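Side-chain contacts in FrpC operon protein (Neisseria meningitidis, PDB 5EDF), which is of unknown function but, as the iron-regulated protein FrpD, binds the FrpC protein and may take part in adhesion: residues Val123-Ser128 with Glu134-Lys139; Glu116-Tyr121 with Glu150-Lys155; Val75-Pro78 with Gln82-Ala85; Val65-Thr70 with Phe196-Gln201; Thr26-Pro31 with Asn187-Gln192. All blocks are in the same frame, centred on the assembly; numbering follows the deposited sequence.

Interaction 1 of 5, residues Val123-Ser128 with Glu134-Lys139; sequences VKKMPS and EAYEDK
Lys125 and Tyr136 meet because of how each leaves its strand: a chi1 of -156° and a chain extended as far as CE carry Lys125 along the sheet, the last bond turned so that NZ meets a water, while a chi1 of -58° brings the Tyr136 ring alongside it, the two side chains crossing obliquely. The methylene CG of Lys125 passes 4.0 Å from CE1 of Tyr136, and in one of the two conformers of Glu134 its CE also touches that side chain. The two strands, 124-126 and 133-138, form an antiparallel hairpin. Lys125 and Tyr136 are a non-hydrogen-bonded pair, their side chains on one face. Lys124 and Glu137 make the hydrogen-bonded pair, with Glu137 N to Lys124 O at 2.8 Å and Lys124 N to Glu137 O at 3.0 Å. Further on, Met126 N reaches Ala135 O at 2.9 Å. A small side chain suits position 135, since CB of Ala135 is 3.5 Å from the carbonyl O of Met126. Where the strands part, the water accepts from Lys125 NZ and Ala135 N and donates to Met126 O. At the far end Val123 offers only methyls, CG2 lying 3.7 Å from CG of Asp138, whose OD2 is bridged to Arg140. Lys125 NZ and the Glu134 carboxylate, in that conformer, form no salt bridge, though their opposite charges may attract at longer range; backbone bonds, water and the lysine's aliphatic stem join this outermost strand to its neighbour.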
# COMPACT_ATOMS: atom_id res chain seq x y z
N VAL A 123 -9.60 -16.61 17.43
CA VAL A 123 -8.92 -16.68 16.13
C VAL A 123 -7.75 -17.63 16.34
O VAL A 123 -7.18 -17.72 17.45
CB VAL A 123 -8.46 -15.30 15.72
CG1 VAL A 123 -7.69 -15.33 14.40
CG2 VAL A 123 -9.69 -14.37 15.63
N LYS A 124 -7.46 -18.46 15.34
CA LYS A 124 -6.51 -19.55 15.56
C LYS A 124 -5.19 -19.37 14.81
O LYS A 124 -5.18 -18.88 13.69
CB LYS A 124 -7.13 -20.86 15.13
CG LYS A 124 -8.42 -21.19 15.81
CD LYS A 124 -8.30 -21.28 17.35
CE LYS A 124 -9.62 -21.56 18.01
NZ LYS A 124 -10.16 -22.90 17.62
N LYS A 125 -4.08 -19.72 15.44
CA LYS A 125 -2.79 -19.69 14.78
C LYS A 125 -2.72 -20.82 13.76
O LYS A 125 -3.25 -21.93 13.99
CB LYS A 125 -1.68 -19.80 15.82
CG LYS A 125 -0.37 -19.24 15.41
CD LYS A 125 0.50 -18.97 16.62
CE LYS A 125 1.78 -18.30 16.24
NZ LYS A 125 2.58 -19.15 15.32
N MSE A 126 -2.06 -20.54 12.64
CA MSE A 126 -1.85 -21.54 11.59
C MSE A 126 -0.44 -21.44 11.04
O MSE A 126 0.22 -20.43 11.24
CB MSE A 126 -2.84 -21.33 10.44
CG MSE A 126 -4.28 -21.51 10.89
SE MSE A 126 -4.59 -23.31 11.49
CE MSE A 126 -4.72 -24.24 9.81
N PRO A 127 0.02 -22.47 10.31
CA PRO A 127 1.37 -22.40 9.79
C PRO A 127 1.61 -21.21 8.85
O PRO A 127 0.71 -20.86 8.06
CB PRO A 127 1.52 -23.73 9.06
CG PRO A 127 0.59 -24.61 9.66
CD PRO A 127 -0.57 -23.79 10.07
N SER A 128 2.82 -20.64 8.89
CA SER A 128 3.18 -19.51 8.05
C SER A 128 4.26 -19.89 7.06
O SER A 128 5.22 -20.59 7.41
CB SER A 128 3.69 -18.36 8.91
OG SER A 128 4.15 -17.31 8.08
N GLU A 134 3.69 -14.45 11.76
CA GLU A 134 2.73 -15.35 12.39
C GLU A 134 1.46 -15.29 11.58
O GLU A 134 1.01 -14.18 11.20
CB GLU A 134 2.44 -14.91 13.84
CG GLU A 134 3.59 -15.25 14.80
CD GLU A 134 3.33 -14.81 16.24
OE1 GLU A 134 2.21 -14.33 16.52
OE2 GLU A 134 4.23 -14.94 17.09
N ALA A 135 0.85 -16.42 11.28
CA ALA A 135 -0.37 -16.52 10.52
C ALA A 135 -1.51 -16.94 11.40
O ALA A 135 -1.35 -17.79 12.29
CB ALA A 135 -0.23 -17.49 9.36
N TYR A 136 -2.68 -16.34 11.16
CA TYR A 136 -3.90 -16.62 11.91
C TYR A 136 -5.09 -16.71 10.98
O TYR A 136 -5.15 -16.02 9.94
CB TYR A 136 -4.21 -15.54 12.95
CG TYR A 136 -3.13 -15.31 13.98
CD1 TYR A 136 -3.19 -15.91 15.24
CD2 TYR A 136 -2.00 -14.56 13.68
CE1 TYR A 136 -2.15 -15.75 16.17
CE2 TYR A 136 -0.98 -14.38 14.62
CZ TYR A 136 -1.06 -14.97 15.86
OH TYR A 136 -0.05 -14.82 16.80
N GLU A 137 -6.06 -17.52 11.38
CA GLU A 137 -7.25 -17.74 10.58
C GLU A 137 -8.44 -17.62 11.51
O GLU A 137 -8.50 -18.30 12.55
CB GLU A 137 -7.23 -19.11 9.89
CG GLU A 137 -8.38 -19.32 8.93
CD GLU A 137 -8.25 -20.63 8.14
OE1 GLU A 137 -7.41 -21.47 8.51
OE2 GLU A 137 -8.99 -20.81 7.17
N ASP A 138 -9.39 -16.76 11.13
CA ASP A 138 -10.61 -16.58 11.88
C ASP A 138 -11.68 -17.34 11.13
O ASP A 138 -12.06 -16.98 10.01
CB ASP A 138 -10.94 -15.10 11.98
CG ASP A 138 -12.11 -14.82 12.87
OD1 ASP A 138 -12.78 -15.74 13.40
OD2 ASP A 138 -12.37 -13.60 13.09
N LYS A 139 -12.15 -18.43 11.73
CA LYS A 139 -13.24 -19.23 11.21
C LYS A 139 -14.37 -19.30 12.24
O LYS A 139 -15.14 -20.28 12.26
CB LYS A 139 -12.75 -20.65 10.90
CG LYS A 139 -11.97 -20.75 9.62
CD LYS A 139 -11.39 -22.16 9.41
CE LYS A 139 -12.40 -23.17 8.92
NZ LYS A 139 -11.72 -24.48 8.64
O HOH W 1 2.05 -18.89 12.39

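Interaction 2 of 5, residues Glu116-Tyr121 with Glu150-Lys155; sequences ERLLTY and EFYYIK
The carbonyl O of Arg117, just before the Leu118 that meets Tyr152, is gripped by Thr120 OG1 at 2.8 Å, in the carbonyl plane and on a lone pair, and more weakly by Tyr121 N. A hydroxyl suits this turn of helix 114-120, where it can share the backbone oxygen with the N-H. Across the contact there is no polar bond at all. With CG anti to its carbonyl carbon (chi1 -71°), Leu118 lays both branches over one face of the Tyr152 ring: CD1 is 3.8 Å from Tyr152 CG, near the root of the ring, and CD2 stands 4.0 Å from the ring centroid, 15° off the normal, a CH-pi contact. CD1 also touches CD1 of Ile154 at 4.0 Å. Leucine's forked end thus spans ring and aliphatic chain together. Tyr152 and Ile154 both rest on Ile162 of strand 161-167, and the nearest atom of the Ile154 side chain is about 4 Å from a bound azide, probably from the crystallisation liquor. Leu118 reaches Tyr136 as well, so helix 114-120 packs on the sheet across strands 133-138 and 150-155.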
# COMPACT_ATOMS: atom_id res chain seq x y z
N GLU A 116 -1.58 -12.50 20.55
CA GLU A 116 -2.16 -12.94 21.84
C GLU A 116 -3.62 -12.52 21.94
O GLU A 116 -4.47 -13.29 22.39
CB GLU A 116 -1.36 -12.35 23.00
CG GLU A 116 0.05 -12.91 23.11
CD GLU A 116 0.97 -12.10 23.99
OE1 GLU A 116 0.56 -11.75 25.12
OE2 GLU A 116 2.10 -11.82 23.55
N ARG A 117 -3.91 -11.30 21.51
CA ARG A 117 -5.26 -10.78 21.56
C ARG A 117 -6.13 -11.63 20.64
O ARG A 117 -7.23 -12.07 21.00
CB ARG A 117 -5.30 -9.32 21.14
CG ARG A 117 -6.68 -8.65 21.07
CD ARG A 117 -6.56 -7.20 20.53
NE ARG A 117 -7.85 -6.62 20.13
CZ ARG A 117 -8.01 -5.52 19.39
NH1 ARG A 117 -6.95 -4.84 18.93
NH2 ARG A 117 -9.23 -5.10 19.08
N LEU A 118 -5.65 -11.89 19.44
CA LEU A 118 -6.40 -12.71 18.49
C LEU A 118 -6.73 -14.08 19.09
O LEU A 118 -7.86 -14.53 18.96
CB LEU A 118 -5.63 -12.90 17.19
CG LEU A 118 -5.48 -11.70 16.29
CD1 LEU A 118 -4.63 -12.00 15.07
CD2 LEU A 118 -6.86 -11.18 15.84
N LEU A 119 -5.77 -14.73 19.75
CA LEU A 119 -6.04 -16.00 20.36
C LEU A 119 -7.15 -15.91 21.42
O LEU A 119 -8.01 -16.80 21.49
CB LEU A 119 -4.76 -16.57 20.91
CG LEU A 119 -3.68 -16.91 19.89
CD1 LEU A 119 -2.35 -17.20 20.57
CD2 LEU A 119 -4.10 -18.06 19.00
N THR A 120 -7.14 -14.83 22.21
CA THR A 120 -8.17 -14.67 23.25
C THR A 120 -9.56 -14.52 22.62
O THR A 120 -10.56 -14.86 23.24
CB THR A 120 -7.90 -13.51 24.25
OG1 THR A 120 -8.06 -12.23 23.63
CG2 THR A 120 -6.51 -13.59 24.86
N TYR A 121 -9.60 -14.06 21.38
CA TYR A 121 -10.84 -13.84 20.67
C TYR A 121 -11.36 -15.09 19.95
O TYR A 121 -12.46 -15.05 19.41
CB TYR A 121 -10.68 -12.72 19.64
CG TYR A 121 -10.59 -11.31 20.14
CD1 TYR A 121 -10.61 -11.02 21.51
CD2 TYR A 121 -10.50 -10.25 19.25
CE1 TYR A 121 -10.56 -9.71 21.97
CE2 TYR A 121 -10.44 -8.96 19.69
CZ TYR A 121 -10.48 -8.69 21.05
OH TYR A 121 -10.41 -7.37 21.46
N GLU A 150 -11.53 -14.74 7.83
CA GLU A 150 -10.52 -13.68 7.82
C GLU A 150 -9.18 -14.29 8.17
O GLU A 150 -9.11 -15.30 8.89
CB GLU A 150 -10.90 -12.55 8.76
CG GLU A 150 -12.41 -12.29 8.70
CD GLU A 150 -12.84 -10.90 9.08
OE1 GLU A 150 -12.22 -10.30 9.98
OE2 GLU A 150 -13.83 -10.42 8.47
N PHE A 151 -8.14 -13.73 7.61
CA PHE A 151 -6.76 -14.13 7.83
C PHE A 151 -5.94 -12.94 8.30
O PHE A 151 -6.17 -11.80 7.85
CB PHE A 151 -6.13 -14.61 6.52
CG PHE A 151 -6.76 -15.80 5.93
CD1 PHE A 151 -6.31 -17.06 6.29
CD2 PHE A 151 -7.81 -15.70 5.05
CE1 PHE A 151 -6.87 -18.21 5.77
CE2 PHE A 151 -8.41 -16.85 4.51
CZ PHE A 151 -7.92 -18.12 4.87
N TYR A 152 -4.97 -13.18 9.16
CA TYR A 152 -4.01 -12.20 9.62
C TYR A 152 -2.63 -12.74 9.42
O TYR A 152 -2.39 -13.91 9.73
CB TYR A 152 -4.20 -11.88 11.11
CG TYR A 152 -5.54 -11.31 11.48
CD1 TYR A 152 -5.74 -9.94 11.60
CD2 TYR A 152 -6.64 -12.14 11.69
CE1 TYR A 152 -6.99 -9.44 11.95
CE2 TYR A 152 -7.89 -11.64 12.02
CZ TYR A 152 -8.06 -10.28 12.16
OH TYR A 152 -9.27 -9.78 12.53
N TYR A 153 -1.72 -11.91 8.95
CA TYR A 153 -0.31 -12.18 8.88
C TYR A 153 0.41 -11.06 9.60
O TYR A 153 0.35 -9.90 9.17
CB TYR A 153 0.14 -12.36 7.45
CG TYR A 153 -0.71 -13.36 6.69
CD1 TYR A 153 -0.55 -14.71 6.88
CD2 TYR A 153 -1.67 -12.95 5.78
CE1 TYR A 153 -1.36 -15.64 6.21
CE2 TYR A 153 -2.46 -13.86 5.11
CZ TYR A 153 -2.30 -15.21 5.32
OH TYR A 153 -3.07 -16.11 4.63
N ILE A 154 1.13 -11.37 10.67
CA ILE A 154 1.73 -10.39 11.55
C ILE A 154 3.24 -10.56 11.59
O ILE A 154 3.73 -11.63 11.93
CB ILE A 154 1.16 -10.50 12.99
CG1 ILE A 154 -0.35 -10.30 12.95
CG2 ILE A 154 1.84 -9.50 13.91
CD1 ILE A 154 -1.04 -10.40 14.29
N LYS A 155 3.97 -9.50 11.29
CA LYS A 155 5.43 -9.44 11.36
C LYS A 155 5.83 -8.55 12.53
O LYS A 155 5.24 -7.52 12.70
CB LYS A 155 5.92 -8.81 10.02
CG LYS A 155 7.41 -8.51 9.82
CD LYS A 155 7.57 -7.78 8.46
CE LYS A 155 8.98 -7.65 7.99
NZ LYS A 155 9.46 -6.35 8.36

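Interaction 3 of 5, residues Val75-Pro78 with Gln82-Ala85; sequences VLEP and QNKA
Asn83 spends both hydrogens of its amide on the last strand residue, Glu77, and the loop residue after it, Pro78. ND2 gives one to Pro78 O at 2.8 Å, almost straight at 175° and in the amide plane. The other goes to Glu77 OE1 at 3.0 Å, more bent, meeting the oxygen on its anti side. Asparagine suits the place because one short side chain carries two N-H groups pointing apart; a chi1 of 68° sets CG between the backbone N and carbonyl carbon and points ND2 at Glu77 and Pro78. The second carboxylate oxygen, Glu77 OE2, is bridged to Lys68 of the adjacent strand, which probably helps keep the glutamate ionised. Proline has no N-H to satisfy, and its carbonyl O takes the straighter asparagine bond. Asn83 OD1 is also hydrogen-bonded, to a partner close by in the sequence, and Asn83 N donates to Asn80 OD1. The connection between strand 73-77 and helix 84-93 resembles an Asx turn at Asn80, though its defining bond, from Gln82 N to that same oxygen, is weak.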
# COMPACT_ATOMS: atom_id res chain seq x y z
N VAL A 75 4.08 -7.21 -9.41
CA VAL A 75 5.02 -6.10 -9.25
C VAL A 75 4.27 -4.79 -9.15
O VAL A 75 3.12 -4.70 -9.58
CB VAL A 75 6.07 -6.02 -10.40
CG1 VAL A 75 6.90 -7.27 -10.41
CG2 VAL A 75 5.40 -5.75 -11.74
N LEU A 76 4.93 -3.79 -8.58
CA LEU A 76 4.41 -2.43 -8.45
C LEU A 76 5.15 -1.50 -9.37
O LEU A 76 6.39 -1.56 -9.47
CB LEU A 76 4.57 -1.91 -7.02
CG LEU A 76 4.05 -2.81 -5.92
CD1 LEU A 76 4.35 -2.18 -4.55
CD2 LEU A 76 2.58 -3.21 -6.10
N GLU A 77 4.41 -0.59 -9.98
CA GLU A 77 5.00 0.36 -10.93
C GLU A 77 4.53 1.78 -10.68
O GLU A 77 3.37 1.99 -10.37
CB GLU A 77 4.62 -0.00 -12.37
CG GLU A 77 5.12 -1.36 -12.77
CD GLU A 77 4.84 -1.74 -14.21
OE1 GLU A 77 3.99 -1.12 -14.88
OE2 GLU A 77 5.50 -2.70 -14.69
N PRO A 78 5.40 2.77 -10.94
CA PRO A 78 4.94 4.15 -11.07
C PRO A 78 4.28 4.33 -12.42
O PRO A 78 4.31 3.43 -13.27
CB PRO A 78 6.25 4.93 -11.04
CG PRO A 78 7.23 4.02 -11.70
CD PRO A 78 6.82 2.65 -11.30
N GLN A 82 3.67 2.47 -20.60
CA GLN A 82 3.02 1.16 -20.80
C GLN A 82 1.76 1.04 -19.96
O GLN A 82 0.77 0.47 -20.43
CB GLN A 82 4.00 0.03 -20.48
CG GLN A 82 5.16 -0.12 -21.44
CD GLN A 82 6.23 0.97 -21.30
OE1 GLN A 82 6.71 1.26 -20.20
NE2 GLN A 82 6.62 1.57 -22.43
N ASN A 83 1.73 1.58 -18.75
CA ASN A 83 0.60 1.41 -17.86
C ASN A 83 -0.28 2.66 -17.73
O ASN A 83 -1.27 2.64 -16.95
CB ASN A 83 1.09 0.95 -16.47
CG ASN A 83 1.88 2.04 -15.74
OD1 ASN A 83 1.62 3.22 -15.94
ND2 ASN A 83 2.79 1.64 -14.82
N LYS A 84 0.03 3.73 -18.45
CA LYS A 84 -0.66 5.00 -18.22
C LYS A 84 -2.19 4.92 -18.28
O LYS A 84 -2.86 5.66 -17.56
CB LYS A 84 -0.15 6.10 -19.15
CG LYS A 84 -0.33 5.85 -20.62
CD LYS A 84 0.06 7.10 -21.48
CE LYS A 84 -0.96 8.28 -21.39
NZ LYS A 84 -0.64 9.47 -22.30
N ALA A 85 -2.76 4.11 -19.19
CA ALA A 85 -4.21 4.06 -19.29
C ALA A 85 -4.87 3.61 -17.99
O ALA A 85 -5.98 4.04 -17.69
CB ALA A 85 -4.63 3.17 -20.44

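Interaction 4 of 5, residues Val65-Thr70 with Phe196-Gln201; sequences VYYKKT and FIREKQ
Tyr67, on strand 61-70 of the large antiparallel sheet, thrusts its ring against the type I beta turn Phe196-Glu199. CB leaves the strand toward the turn, and a chi1 of 70° leaves CG between the backbone N and carbonyl carbon. Along the ring, CD1 lies 4.0 Å from Phe196 CD1, part of a T-shaped pair in which phenylalanine brings its edge to the tyrosine face, the planes at 72°. At the ring edge CE1 meets Glu199 OE2 at 3.3 Å, while CE2 is 3.7 Å from Phe196 CA, which lies over a face of the ring as a CH-pi contact. At the tip, OH does double duty: it donates to Glu199 OE2 at 2.7 Å, on the anti lone pair, and accepts from Arg198 N at 3.0 Å, a bent bond of 140°. Tyrosine suits the site, its ring packing against Phe196 and its hydroxyl serving an acid and a backbone N-H. Asp99 takes the N-H groups of Phe196 and Ile197. The other carboxylate oxygen, Glu199 OE1, accepts from Gln201 NE2 at 3.0 Å, again on its anti lone pair.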
# COMPACT_ATOMS: atom_id res chain seq x y z
N VAL A 65 0.47 3.33 -6.83
CA VAL A 65 1.18 2.32 -7.59
C VAL A 65 0.25 1.45 -8.42
O VAL A 65 -0.83 1.03 -7.96
CB VAL A 65 2.04 1.42 -6.71
CG1 VAL A 65 3.18 2.19 -6.02
CG2 VAL A 65 1.18 0.72 -5.62
N TYR A 66 0.65 1.20 -9.65
CA TYR A 66 -0.02 0.22 -10.48
C TYR A 66 0.53 -1.15 -10.12
O TYR A 66 1.75 -1.33 -10.02
CB TYR A 66 0.24 0.52 -11.97
CG TYR A 66 -0.24 -0.52 -12.96
CD1 TYR A 66 -1.58 -0.79 -13.12
CD2 TYR A 66 0.65 -1.22 -13.72
CE1 TYR A 66 -2.02 -1.72 -14.02
CE2 TYR A 66 0.21 -2.13 -14.65
CZ TYR A 66 -1.12 -2.39 -14.77
OH TYR A 66 -1.58 -3.33 -15.71
N TYR A 67 -0.37 -2.11 -9.91
CA TYR A 67 0.08 -3.48 -9.61
C TYR A 67 -0.26 -4.35 -10.79
O TYR A 67 -1.31 -4.23 -11.41
CB TYR A 67 -0.49 -4.00 -8.29
CG TYR A 67 -1.99 -4.29 -8.27
CD1 TYR A 67 -2.49 -5.50 -8.69
CD2 TYR A 67 -2.90 -3.32 -7.87
CE1 TYR A 67 -3.85 -5.75 -8.68
CE2 TYR A 67 -4.24 -3.56 -7.84
CZ TYR A 67 -4.73 -4.78 -8.24
OH TYR A 67 -6.10 -4.99 -8.20
N LYS A 68 0.71 -5.22 -11.11
CA LYS A 68 0.67 -6.01 -12.34
C LYS A 68 1.14 -7.44 -12.12
O LYS A 68 2.15 -7.68 -11.47
CB LYS A 68 1.58 -5.32 -13.36
CG LYS A 68 1.61 -5.91 -14.72
CD LYS A 68 2.51 -5.13 -15.64
CE LYS A 68 4.00 -5.37 -15.43
NZ LYS A 68 4.83 -4.73 -16.50
N LYS A 69 0.43 -8.40 -12.73
CA LYS A 69 0.81 -9.80 -12.66
C LYS A 69 1.96 -10.08 -13.64
O LYS A 69 1.90 -9.65 -14.80
CB LYS A 69 -0.41 -10.65 -13.01
CG LYS A 69 -0.26 -12.12 -12.72
CD LYS A 69 -0.34 -12.37 -11.23
CE LYS A 69 -0.17 -13.84 -10.93
NZ LYS A 69 -1.43 -14.60 -11.18
N THR A 70 3.02 -10.73 -13.16
CA THR A 70 4.10 -11.23 -14.02
C THR A 70 4.35 -12.73 -13.76
O THR A 70 3.65 -13.34 -12.96
CB THR A 70 5.42 -10.43 -13.83
OG1 THR A 70 6.11 -10.86 -12.65
CG2 THR A 70 5.14 -8.92 -13.76
N PHE A 196 -4.12 -4.44 -3.81
CA PHE A 196 -4.89 -5.34 -4.66
C PHE A 196 -6.37 -4.93 -4.75
O PHE A 196 -7.26 -5.78 -4.69
CB PHE A 196 -4.77 -6.78 -4.13
CG PHE A 196 -3.40 -7.39 -4.19
CD1 PHE A 196 -2.85 -7.73 -5.40
CD2 PHE A 196 -2.70 -7.72 -3.01
CE1 PHE A 196 -1.64 -8.40 -5.47
CE2 PHE A 196 -1.48 -8.37 -3.08
CZ PHE A 196 -0.96 -8.71 -4.29
N ILE A 197 -6.63 -3.63 -4.89
CA ILE A 197 -8.01 -3.14 -4.69
C ILE A 197 -9.03 -3.70 -5.68
O ILE A 197 -10.22 -3.76 -5.36
CB ILE A 197 -8.13 -1.59 -4.72
CG1 ILE A 197 -7.55 -0.99 -6.01
CG2 ILE A 197 -7.47 -1.00 -3.53
CD1 ILE A 197 -8.08 0.39 -6.31
N ARG A 198 -8.59 -4.09 -6.87
CA ARG A 198 -9.53 -4.67 -7.85
C ARG A 198 -9.62 -6.19 -7.80
O ARG A 198 -10.42 -6.79 -8.54
CB ARG A 198 -9.17 -4.26 -9.28
CG ARG A 198 -9.15 -2.74 -9.50
CD ARG A 198 -10.53 -2.14 -9.71
NE ARG A 198 -11.30 -2.01 -8.48
CZ ARG A 198 -11.35 -0.92 -7.71
NH1 ARG A 198 -10.65 0.17 -8.01
NH2 ARG A 198 -12.10 -0.93 -6.61
N GLU A 199 -8.84 -6.85 -6.97
CA GLU A 199 -8.90 -8.30 -6.91
C GLU A 199 -9.99 -8.78 -5.94
O GLU A 199 -10.02 -8.40 -4.77
CB GLU A 199 -7.54 -8.86 -6.44
CG GLU A 199 -6.33 -8.34 -7.21
CD GLU A 199 -6.51 -8.41 -8.71
OE1 GLU A 199 -6.59 -9.56 -9.24
OE2 GLU A 199 -6.66 -7.36 -9.38
N LYS A 200 -10.87 -9.65 -6.42
CA LYS A 200 -11.92 -10.23 -5.58
C LYS A 200 -11.53 -11.64 -5.10
O LYS A 200 -12.06 -12.14 -4.10
CB LYS A 200 -13.25 -10.27 -6.36
CG LYS A 200 -13.78 -8.92 -6.86
CD LYS A 200 -15.07 -9.08 -7.69
CE LYS A 200 -14.77 -9.68 -9.07
NZ LYS A 200 -13.84 -8.84 -9.89
N GLN A 201 -10.59 -12.27 -5.79
CA GLN A 201 -10.20 -13.65 -5.46
C GLN A 201 -9.38 -13.70 -4.16
O GLN A 201 -8.65 -12.76 -3.82
CB GLN A 201 -9.43 -14.29 -6.63
CG GLN A 201 -7.96 -13.84 -6.80
CD GLN A 201 -7.79 -12.55 -7.59
OE1 GLN A 201 -8.78 -11.86 -7.92
NE2 GLN A 201 -6.55 -12.23 -7.89

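Interaction 5 of 5, residues Thr26-Pro31 with Asn187-Gln192; sequences TKMVIP and NGFTVQ
A Met-aromatic contact joins the two strands: the methyl end of Met28, selenomethionine-substituted in this crystal, lies over the face of the Phe189 ring. CE stands 3.6 Å from the ring centroid and only 9° off the ring normal, so the methyl hydrogens address the centre of the pi cloud in a CH-pi contact. The heavier atom SE is set back, 5.0 Å from the centroid and oblique to the ring. Met28 gets there by a nearly straight run, chi1 -166°, and then turns about the CG-SE bond, chi3 -102°, to bring its tip over the ring. A long, unbranched and flexible residue such as methionine suits a contact that spans two separate sheets: strand 26-31 lies at the edge of a small three-stranded mixed sheet, whereas strand 189-193 runs inside the nine-stranded antiparallel one. Helix 205-224 lies beside both partners, Val223 touching Met28 and Phe189 alike, and Phe222 adding to the cover of Met28. Phe189 is buried, and its apolar ring needs no polar partner there. Thr26 contributes its methyl, CG2, 3.7 Å from Phe189 CZ at the far end of the ring, and the same threonine and phenylalanine both touch Lys105 of strand 98-105.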
# COMPACT_ATOMS: atom_id res chain seq x y z
N THR A 26 12.59 15.50 8.44
CA THR A 26 13.00 14.25 7.84
C THR A 26 12.62 14.25 6.34
O THR A 26 11.44 14.40 6.00
CB THR A 26 12.29 13.09 8.52
OG1 THR A 26 12.71 13.03 9.91
CG2 THR A 26 12.66 11.79 7.86
N LYS A 27 13.61 14.16 5.48
CA LYS A 27 13.41 14.23 4.04
C LYS A 27 13.03 12.88 3.41
O LYS A 27 13.47 11.79 3.87
CB LYS A 27 14.64 14.78 3.32
CG LYS A 27 15.09 16.16 3.80
CD LYS A 27 14.09 17.24 3.43
CE LYS A 27 14.65 18.62 3.73
NZ LYS A 27 14.81 18.84 5.19
N MSE A 28 12.23 12.95 2.35
CA MSE A 28 11.92 11.81 1.54
C MSE A 28 11.97 12.30 0.12
O MSE A 28 11.38 13.35 -0.19
CB MSE A 28 10.51 11.34 1.84
CG MSE A 28 10.20 10.00 1.32
SE MSE A 28 8.68 9.13 2.23
CE MSE A 28 9.55 7.88 3.43
N VAL A 29 12.63 11.55 -0.75
CA VAL A 29 12.82 11.96 -2.15
C VAL A 29 12.16 10.89 -3.02
O VAL A 29 12.58 9.74 -2.98
CB VAL A 29 14.31 12.14 -2.52
CG1 VAL A 29 14.45 12.47 -4.00
CG2 VAL A 29 14.91 13.24 -1.66
N ILE A 30 11.09 11.25 -3.74
CA ILE A 30 10.21 10.28 -4.38
C ILE A 30 10.25 10.45 -5.88
O ILE A 30 9.96 11.55 -6.37
CB ILE A 30 8.77 10.45 -3.88
CG1 ILE A 30 8.75 10.29 -2.35
CG2 ILE A 30 7.82 9.41 -4.55
CD1 ILE A 30 7.36 10.26 -1.73
N PRO A 31 10.56 9.39 -6.64
CA PRO A 31 10.42 9.51 -8.10
C PRO A 31 9.00 9.92 -8.48
O PRO A 31 8.03 9.38 -7.93
CB PRO A 31 10.77 8.12 -8.62
CG PRO A 31 11.64 7.53 -7.53
CD PRO A 31 11.05 8.06 -6.25
N ASN A 187 11.02 2.09 9.19
CA ASN A 187 12.07 3.10 9.35
C ASN A 187 11.55 4.40 9.96
O ASN A 187 11.96 5.47 9.53
CB ASN A 187 12.74 3.43 7.99
CG ASN A 187 13.63 2.31 7.45
OD1 ASN A 187 13.32 1.12 7.57
ND2 ASN A 187 14.73 2.71 6.80
N GLY A 188 10.65 4.33 10.94
CA GLY A 188 10.12 5.53 11.61
C GLY A 188 8.86 6.11 10.97
O GLY A 188 8.25 7.06 11.50
N PHE A 189 8.49 5.54 9.83
CA PHE A 189 7.28 5.96 9.12
C PHE A 189 6.17 4.98 9.36
O PHE A 189 6.42 3.79 9.62
CB PHE A 189 7.53 6.07 7.60
CG PHE A 189 8.60 7.05 7.26
CD1 PHE A 189 8.30 8.38 7.16
CD2 PHE A 189 9.94 6.64 7.09
CE1 PHE A 189 9.34 9.32 6.90
CE2 PHE A 189 10.96 7.54 6.79
CZ PHE A 189 10.65 8.89 6.72
N THR A 190 4.94 5.44 9.33
CA THR A 190 3.81 4.53 9.24
C THR A 190 3.37 4.47 7.79
O THR A 190 3.37 5.48 7.08
CB THR A 190 2.64 4.95 10.13
OG1 THR A 190 2.15 6.23 9.72
CG2 THR A 190 3.06 5.01 11.60
N VAL A 191 3.05 3.25 7.34
CA VAL A 191 2.74 2.99 5.94
C VAL A 191 1.48 2.14 5.94
O VAL A 191 1.49 1.01 6.46
CB VAL A 191 3.92 2.31 5.26
CG1 VAL A 191 3.59 2.00 3.84
CG2 VAL A 191 5.16 3.23 5.37
N GLN A 192 0.38 2.70 5.45
CA GLN A 192 -0.95 2.10 5.59
C GLN A 192 -1.60 2.10 4.23
O GLN A 192 -1.63 3.13 3.53
CB GLN A 192 -1.77 2.88 6.60
CG GLN A 192 -1.17 2.89 8.00
CD GLN A 192 -1.86 3.76 9.00
OE1 GLN A 192 -2.86 4.39 8.72
NE2 GLN A 192 -1.27 3.82 10.20

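All five interactions reach the nine-stranded antiparallel sheet. Interactions 1 and 2 lie at one end of it, centres 7 Å apart, interaction 1 on strand 133-138 and interaction 2 on its neighbour 150-155, the two strands hydrogen-bonded to each other; interactions 3 and 4 lie toward the other end, 11 Å apart, joined through strands 61-70 and 73-77. The centres of 1 and 3 are 33 Å apart. Along the chain interaction 1 is nested within 2, while 2 and 3, in series, both fall inside the loop closed by 4. Interaction 5 crosses 4 and ties the small mixed sheet to the large one, so the early and late parts of the chain are brought together in a single fold.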